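Local coordinates for D-hydantoinase (Ralstonia pickettii, PDB 1NFG), which catalyses the stereospecific hydrolysis of the cyclic amide bond of D-hydantoin derivatives, using two zinc ions in each subunit, at the interface of chains A and B and the interface of chains A and C. Residues are numbered along the deposited sequence; one frame, centred on the assembly and turned at random. Chains: chain A/B/C, D-hydantoinase.

Chain A meets two different partners. Contact 1 joins it to chain B through strand 27-31 and the loop that follows. Contacts 2 and 3 join it to chain C and belong to one helical interface. Their C-alpha centres lie about 13 Å apart, whereas the centre of contact 1 is about 54 Å from contact 2 and 59 Å from contact 3. Helices 161-174 and 212-229 serve both A-C patches, and Leu225 takes part in both. Contact 2 is mainly polar and contact 3 is apolar. Each interface is two-fold symmetric, and the two are separate surfaces of chain A, as suits the homotetramer and homodimer reported.

Contact 1: the interface of chains A and B. Residues chain A 30-34; chain B 29-30, 32-34.
The side-chain amide nitrogen NE2 of A:Gln30 is gripped by two carbonyls of its own chain and lies against B:Gln30 across the interface. It donates to A:Gly32 O at 2.9 Å and to A:Ala34 O at 3.0 Å. The second bond is nearly straight, 169° at the hydrogen. A:Ala34 O lies in the amide plane, yet the nitrogen sits above the plane of that carbonyl and not on a lone pair. B:Gln30 repeats both bonds in chain B. The two bonds fix the rotation of each amide about CG-CD.

The two amides then stack face to face, with planes 5° apart. A:Gln30 CD lies 3.7 Å from B:Gln30 CD. The NE2 of A:Gln30 lies 3.6 Å from B:Gln30 OE1. The N-to-O directions of the two amides run roughly antiparallel, which may favour the stack. This is not a hydrogen bond. CG stands anti to the backbone N (chi1 -178°), and the chain runs on extended, which carries the amide from strand 27-31 over its partner. The CG of each glutamine also packs on the Gly32 carbonyl oxygen of the other chain.

No polar bond crosses this patch. It is a small part of a two-fold interface, possibly that of the dimer, and loop 32-34 of each chain fixes the glutamine that stacks on its twin. At the tip, B:Gln30 OE1 rests 3.4 Å from A:Gly33 CA.

Contact 2: the interface of chains A and C. Residues chain A 161, 184, 217, 221, 224-225; chain C 161, 184, 217, 221.
Helix 212-229 of chain A packs against the same helix of chain C, with the start of helix 161-174 and the loop residue Asn184 of each chain at the flanks. The patch is part of a two-fold interface of the tetramer, perhaps also of the dimer. A:Asp161 and C:Asn184 touch tip to tip at one flank, and A:Asn184 and C:Asp161 at the other. C:Asn184 ND2 donates to A:Asp161 OD2 at 3.0 Å, meeting this oxygen from above the carboxylate plane. The twin bond, A:Asn184 ND2 to C:Asp161 OD2, measures 2.9 Å.

A:Asn184 ND2 also donates to A:Glu217 OE1, almost straight at 171°. The same oxygen accepts from A:Arg221 NH2 on its syn lone pair. A:Arg221 grips A:Glu217 side-on, with NE reaching OE2 at 3.0 Å. Its NH1 reaches A:Asp161 OD1 at 2.8 Å, again on a syn lone pair. Two acids of its own chain thus meet the guanidinium edge and fix its orientation. CG of A:Arg221 is anti to the backbone N (chi1 -180°), and bends at chi2 and chi3 bring NE and NH2 alongside A:Glu217.

At the centre the arginines cross, CD of each against NE of the other. Longer salt bridges join A:Arg221 NE to C:Glu217 OE2 at 3.9 Å and C:Arg221 NE to A:Glu217 OE2 at 3.8 Å. The two Glu217 OE2 atoms also approach each other. Arginines and glutamates probably offset each other's charge. A:Ala224 CB packs on C:Glu217 CG at 3.8 Å.

Contact 3: the interface of chains A and C. Residues chain A 187, 190-191, 211, 213-214; chain C 165, 225, 228.
C:Ile228 reaches from helix 212-229 of chain C and packs between helix 185-197 and the start of helix 212-229 of chain A, beside A:Pro211. Its CB carries two branches that part at once. The short branch, CG2, stands anti to the backbone N and turns to A:Leu191. C:Ile228 CG2 lies 3.5 Å from A:Leu191 CD1 and also meets CG and CD2 of that leucine, so it sits against the fork of the side chain.

The long branch runs through CG1, which stands anti to the carbonyl carbon (chi1 -65°), and ends in the methyl CD1. This tip faces helix 212-229. C:Ile228 CD1 touches A:Arg213 CB at 3.9 Å, with A:Val214 CG2 and A:Pro211 CG close by. Of A:Arg213, the base of the side chain makes this contact.

Alongside, C:Leu165 packs on helix 185-197. C:Leu165 CD1 meets A:Ala187 CA at 3.7 Å. Its CD2 lies 4.2 Å above one face of the A:Tyr190 ring, offset toward the rim. C:Leu225 CD1 adds a contact to A:Ala187 CB. No polar bond crosses here, so packing of carbon groups carries the patch.

In the fold, A:Pro211 lies in the loop before helix 212-229. The others lie on helices of this TIM-barrel enzyme, where helices 161-174 and 212-229 of chain C dock on helices 185-197 and 212-229 of chain A.

Contact 1: the interface of chains A and B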
# COMPACT_ATOMS: atom_id res chain seq x y z
N GLN A 30 47.14 -7.21 14.75
CA GLN A 30 47.57 -5.86 14.42
C GLN A 30 47.32 -5.45 12.98
O GLN A 30 47.52 -6.24 12.04
CB GLN A 30 49.06 -5.68 14.73
CG GLN A 30 49.58 -4.27 14.46
CD GLN A 30 51.08 -4.15 14.63
OE1 GLN A 30 51.63 -4.54 15.66
NE2 GLN A 30 51.75 -3.58 13.63
N ILE A 31 46.88 -4.20 12.80
CA ILE A 31 46.62 -3.65 11.48
C ILE A 31 47.38 -2.33 11.37
O ILE A 31 47.22 -1.43 12.20
CB ILE A 31 45.12 -3.39 11.25
CG1 ILE A 31 44.32 -4.67 11.54
CG2 ILE A 31 44.88 -2.94 9.82
CD1 ILE A 31 42.82 -4.50 11.45
N GLY A 32 48.23 -2.24 10.35
CA GLY A 32 49.03 -1.04 10.15
C GLY A 32 50.21 -0.96 11.11
O GLY A 32 50.27 -1.68 12.11
N GLY A 33 51.16 -0.08 10.81
CA GLY A 33 52.31 0.08 11.67
C GLY A 33 53.43 -0.90 11.38
O GLY A 33 53.47 -1.52 10.31
N ALA A 34 54.34 -1.05 12.34
CA ALA A 34 55.47 -1.97 12.21
C ALA A 34 55.03 -3.36 12.64
O ALA A 34 54.74 -3.60 13.81
CB ALA A 34 56.62 -1.50 13.08
N THR B 29 47.32 5.41 12.42
CA THR B 29 48.33 4.62 11.72
C THR B 29 48.44 3.16 12.14
O THR B 29 48.87 2.32 11.35
CB THR B 29 49.71 5.29 11.86
OG1 THR B 29 50.03 5.45 13.25
CG2 THR B 29 49.69 6.67 11.19
N GLN B 30 48.04 2.84 13.38
CA GLN B 30 48.11 1.47 13.85
C GLN B 30 47.08 1.13 14.92
O GLN B 30 46.81 1.92 15.83
CB GLN B 30 49.51 1.16 14.41
CG GLN B 30 49.67 -0.27 14.88
CD GLN B 30 51.01 -0.53 15.55
OE1 GLN B 30 52.06 -0.21 15.00
NE2 GLN B 30 50.97 -1.12 16.75
N GLY B 32 46.14 -2.06 17.57
CA GLY B 32 46.60 -3.32 18.14
C GLY B 32 48.10 -3.53 17.98
O GLY B 32 48.75 -2.85 17.19
N GLY B 33 48.65 -4.47 18.73
CA GLY B 33 50.07 -4.75 18.64
C GLY B 33 50.93 -3.85 19.50
O GLY B 33 50.43 -3.21 20.43
N ALA B 34 52.22 -3.81 19.20
CA ALA B 34 53.17 -2.98 19.94
C ALA B 34 53.16 -1.57 19.37
O ALA B 34 53.57 -1.35 18.23
CB ALA B 34 54.57 -3.57 19.82

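Contact 2: the interface of chains A and C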
# COMPACT_ATOMS: atom_id res chain seq x y z
N ASP A 161 0.08 -23.61 11.97
CA ASP A 161 0.13 -22.36 12.72
C ASP A 161 0.26 -22.63 14.21
O ASP A 161 0.93 -21.87 14.93
CB ASP A 161 -1.12 -21.51 12.45
CG ASP A 161 -1.28 -21.13 10.98
OD1 ASP A 161 -0.33 -21.30 10.18
OD2 ASP A 161 -2.37 -20.64 10.61
N ASN A 184 2.44 -21.58 0.93
CA ASN A 184 1.23 -22.25 1.37
C ASN A 184 1.24 -23.61 0.68
O ASN A 184 0.92 -23.72 -0.51
CB ASN A 184 -0.01 -21.46 0.98
CG ASN A 184 -1.28 -22.13 1.47
OD1 ASN A 184 -1.60 -23.24 1.04
ND2 ASN A 184 -2.01 -21.46 2.37
N GLU A 217 1.31 -15.19 0.53
CA GLU A 217 0.36 -15.52 1.59
C GLU A 217 1.07 -16.09 2.82
O GLU A 217 0.94 -15.55 3.92
CB GLU A 217 -0.68 -16.52 1.05
CG GLU A 217 -1.85 -16.82 1.99
CD GLU A 217 -1.44 -17.59 3.23
OE1 GLU A 217 -0.91 -18.72 3.07
OE2 GLU A 217 -1.64 -17.07 4.35
N ARG A 221 1.31 -14.62 6.61
CA ARG A 221 0.80 -15.38 7.75
C ARG A 221 1.87 -15.55 8.83
O ARG A 221 1.64 -15.28 10.02
CB ARG A 221 0.30 -16.74 7.26
CG ARG A 221 -0.28 -17.66 8.33
CD ARG A 221 -1.43 -18.48 7.75
NE ARG A 221 -1.09 -19.09 6.46
CZ ARG A 221 -0.49 -20.26 6.32
NH1 ARG A 221 -0.16 -20.98 7.40
NH2 ARG A 221 -0.21 -20.73 5.10
N ALA A 224 2.44 -12.39 10.53
CA ALA A 224 1.28 -12.07 11.36
C ALA A 224 1.37 -12.83 12.68
O ALA A 224 1.13 -12.28 13.76
CB ALA A 224 0.00 -12.43 10.63
N LEU A 225 1.72 -14.11 12.58
CA LEU A 225 1.87 -14.96 13.76
C LEU A 225 2.99 -14.42 14.64
O LEU A 225 2.87 -14.39 15.87
CB LEU A 225 2.15 -16.41 13.34
CG LEU A 225 0.96 -17.38 13.30
CD1 LEU A 225 -0.37 -16.63 13.35
CD2 LEU A 225 1.06 -18.25 12.05
N ASP C 161 -7.18 -24.95 4.80
CA ASP C 161 -6.97 -24.45 3.45
C ASP C 161 -7.29 -25.51 2.41
O ASP C 161 -7.80 -25.20 1.33
CB ASP C 161 -5.51 -23.96 3.27
CG ASP C 161 -5.14 -22.83 4.22
OD1 ASP C 161 -6.04 -22.23 4.87
OD2 ASP C 161 -3.93 -22.52 4.33
N ASN C 184 -7.99 -16.14 12.10
CA ASN C 184 -7.04 -17.22 12.27
C ASN C 184 -7.35 -17.82 13.64
O ASN C 184 -6.97 -17.28 14.68
CB ASN C 184 -5.61 -16.72 12.22
CG ASN C 184 -4.61 -17.84 12.36
OD1 ASN C 184 -4.55 -18.50 13.40
ND2 ASN C 184 -3.81 -18.07 11.31
N GLU C 217 -5.20 -11.37 8.68
CA GLU C 217 -4.46 -12.50 8.13
C GLU C 217 -5.39 -13.49 7.43
O GLU C 217 -5.22 -13.79 6.24
CB GLU C 217 -3.68 -13.20 9.26
CG GLU C 217 -2.71 -14.30 8.81
CD GLU C 217 -3.41 -15.52 8.25
OE1 GLU C 217 -4.20 -16.14 9.00
OE2 GLU C 217 -3.18 -15.86 7.06
N ARG C 221 -5.55 -14.61 3.52
CA ARG C 221 -5.36 -16.00 3.12
C ARG C 221 -6.53 -16.51 2.26
O ARG C 221 -6.33 -17.08 1.18
CB ARG C 221 -5.19 -16.87 4.38
CG ARG C 221 -4.97 -18.36 4.13
CD ARG C 221 -4.03 -18.92 5.20
NE ARG C 221 -4.41 -18.51 6.56
CZ ARG C 221 -5.28 -19.16 7.32
NH1 ARG C 221 -5.88 -20.26 6.86
NH2 ARG C 221 -5.58 -18.70 8.53

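Contact 3: the interface of chains A and C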
# COMPACT_ATOMS: atom_id res chain seq x y z
N ALA A 187 -2.00 -24.86 -0.96
CA ALA A 187 -2.27 -24.17 -2.21
C ALA A 187 -1.40 -24.81 -3.29
O ALA A 187 -1.87 -25.11 -4.39
CB ALA A 187 -1.96 -22.69 -2.09
N TYR A 190 -2.64 -28.33 -4.31
CA TYR A 190 -3.82 -28.19 -5.16
C TYR A 190 -3.43 -27.96 -6.61
O TYR A 190 -3.92 -28.64 -7.52
CB TYR A 190 -4.66 -27.01 -4.67
CG TYR A 190 -5.79 -26.62 -5.61
CD1 TYR A 190 -7.03 -27.26 -5.55
CD2 TYR A 190 -5.61 -25.61 -6.56
CE1 TYR A 190 -8.06 -26.91 -6.43
CE2 TYR A 190 -6.64 -25.26 -7.44
CZ TYR A 190 -7.86 -25.91 -7.37
OH TYR A 190 -8.87 -25.55 -8.23
N LEU A 191 -2.53 -27.01 -6.84
CA LEU A 191 -2.09 -26.71 -8.19
C LEU A 191 -1.22 -27.81 -8.78
O LEU A 191 -1.33 -28.13 -9.96
CB LEU A 191 -1.35 -25.37 -8.23
CG LEU A 191 -2.21 -24.14 -7.89
CD1 LEU A 191 -1.33 -22.92 -7.71
CD2 LEU A 191 -3.23 -23.91 -8.99
N PRO A 211 3.08 -20.32 -7.71
CA PRO A 211 3.27 -18.92 -8.10
C PRO A 211 3.45 -18.01 -6.89
O PRO A 211 3.16 -18.39 -5.76
CB PRO A 211 1.98 -18.62 -8.87
CG PRO A 211 0.98 -19.40 -8.09
CD PRO A 211 1.67 -20.72 -7.89
N ARG A 213 1.85 -15.82 -5.32
CA ARG A 213 0.82 -15.73 -4.30
C ARG A 213 1.01 -16.78 -3.21
O ARG A 213 0.78 -16.50 -2.03
CB ARG A 213 -0.56 -15.90 -4.92
CG ARG A 213 -1.67 -15.34 -4.05
CD ARG A 213 -1.73 -13.85 -4.24
NE ARG A 213 -1.20 -13.08 -3.12
CZ ARG A 213 -0.65 -11.88 -3.26
NH1 ARG A 213 -0.55 -11.33 -4.47
NH2 ARG A 213 -0.22 -11.22 -2.20
N VAL A 214 1.41 -17.98 -3.62
CA VAL A 214 1.64 -19.08 -2.69
C VAL A 214 2.69 -18.66 -1.65
O VAL A 214 2.53 -18.91 -0.45
CB VAL A 214 2.14 -20.33 -3.43
CG1 VAL A 214 2.51 -21.42 -2.44
CG2 VAL A 214 1.07 -20.83 -4.38
N LEU C 165 -9.97 -24.75 -0.38
CA LEU C 165 -9.60 -24.89 -1.78
C LEU C 165 -10.55 -25.86 -2.50
O LEU C 165 -10.90 -25.64 -3.66
CB LEU C 165 -8.16 -25.40 -1.88
CG LEU C 165 -7.05 -24.36 -1.65
CD1 LEU C 165 -5.77 -25.03 -1.19
CD2 LEU C 165 -6.84 -23.59 -2.95
N LEU C 225 -6.32 -17.73 -1.56
CA LEU C 225 -6.78 -19.04 -2.00
C LEU C 225 -7.79 -18.88 -3.13
O LEU C 225 -7.78 -19.63 -4.11
CB LEU C 225 -7.40 -19.81 -0.82
CG LEU C 225 -6.50 -20.82 -0.09
CD1 LEU C 225 -5.03 -20.63 -0.46
CD2 LEU C 225 -6.73 -20.70 1.41
N ILE C 228 -5.92 -18.21 -6.23
CA ILE C 228 -5.29 -19.43 -6.75
C ILE C 228 -6.28 -20.30 -7.51
O ILE C 228 -6.00 -20.75 -8.62
CB ILE C 228 -4.68 -20.29 -5.61
CG1 ILE C 228 -3.54 -19.53 -4.93
CG2 ILE C 228 -4.18 -21.62 -6.16
CD1 ILE C 228 -2.35 -19.30 -5.82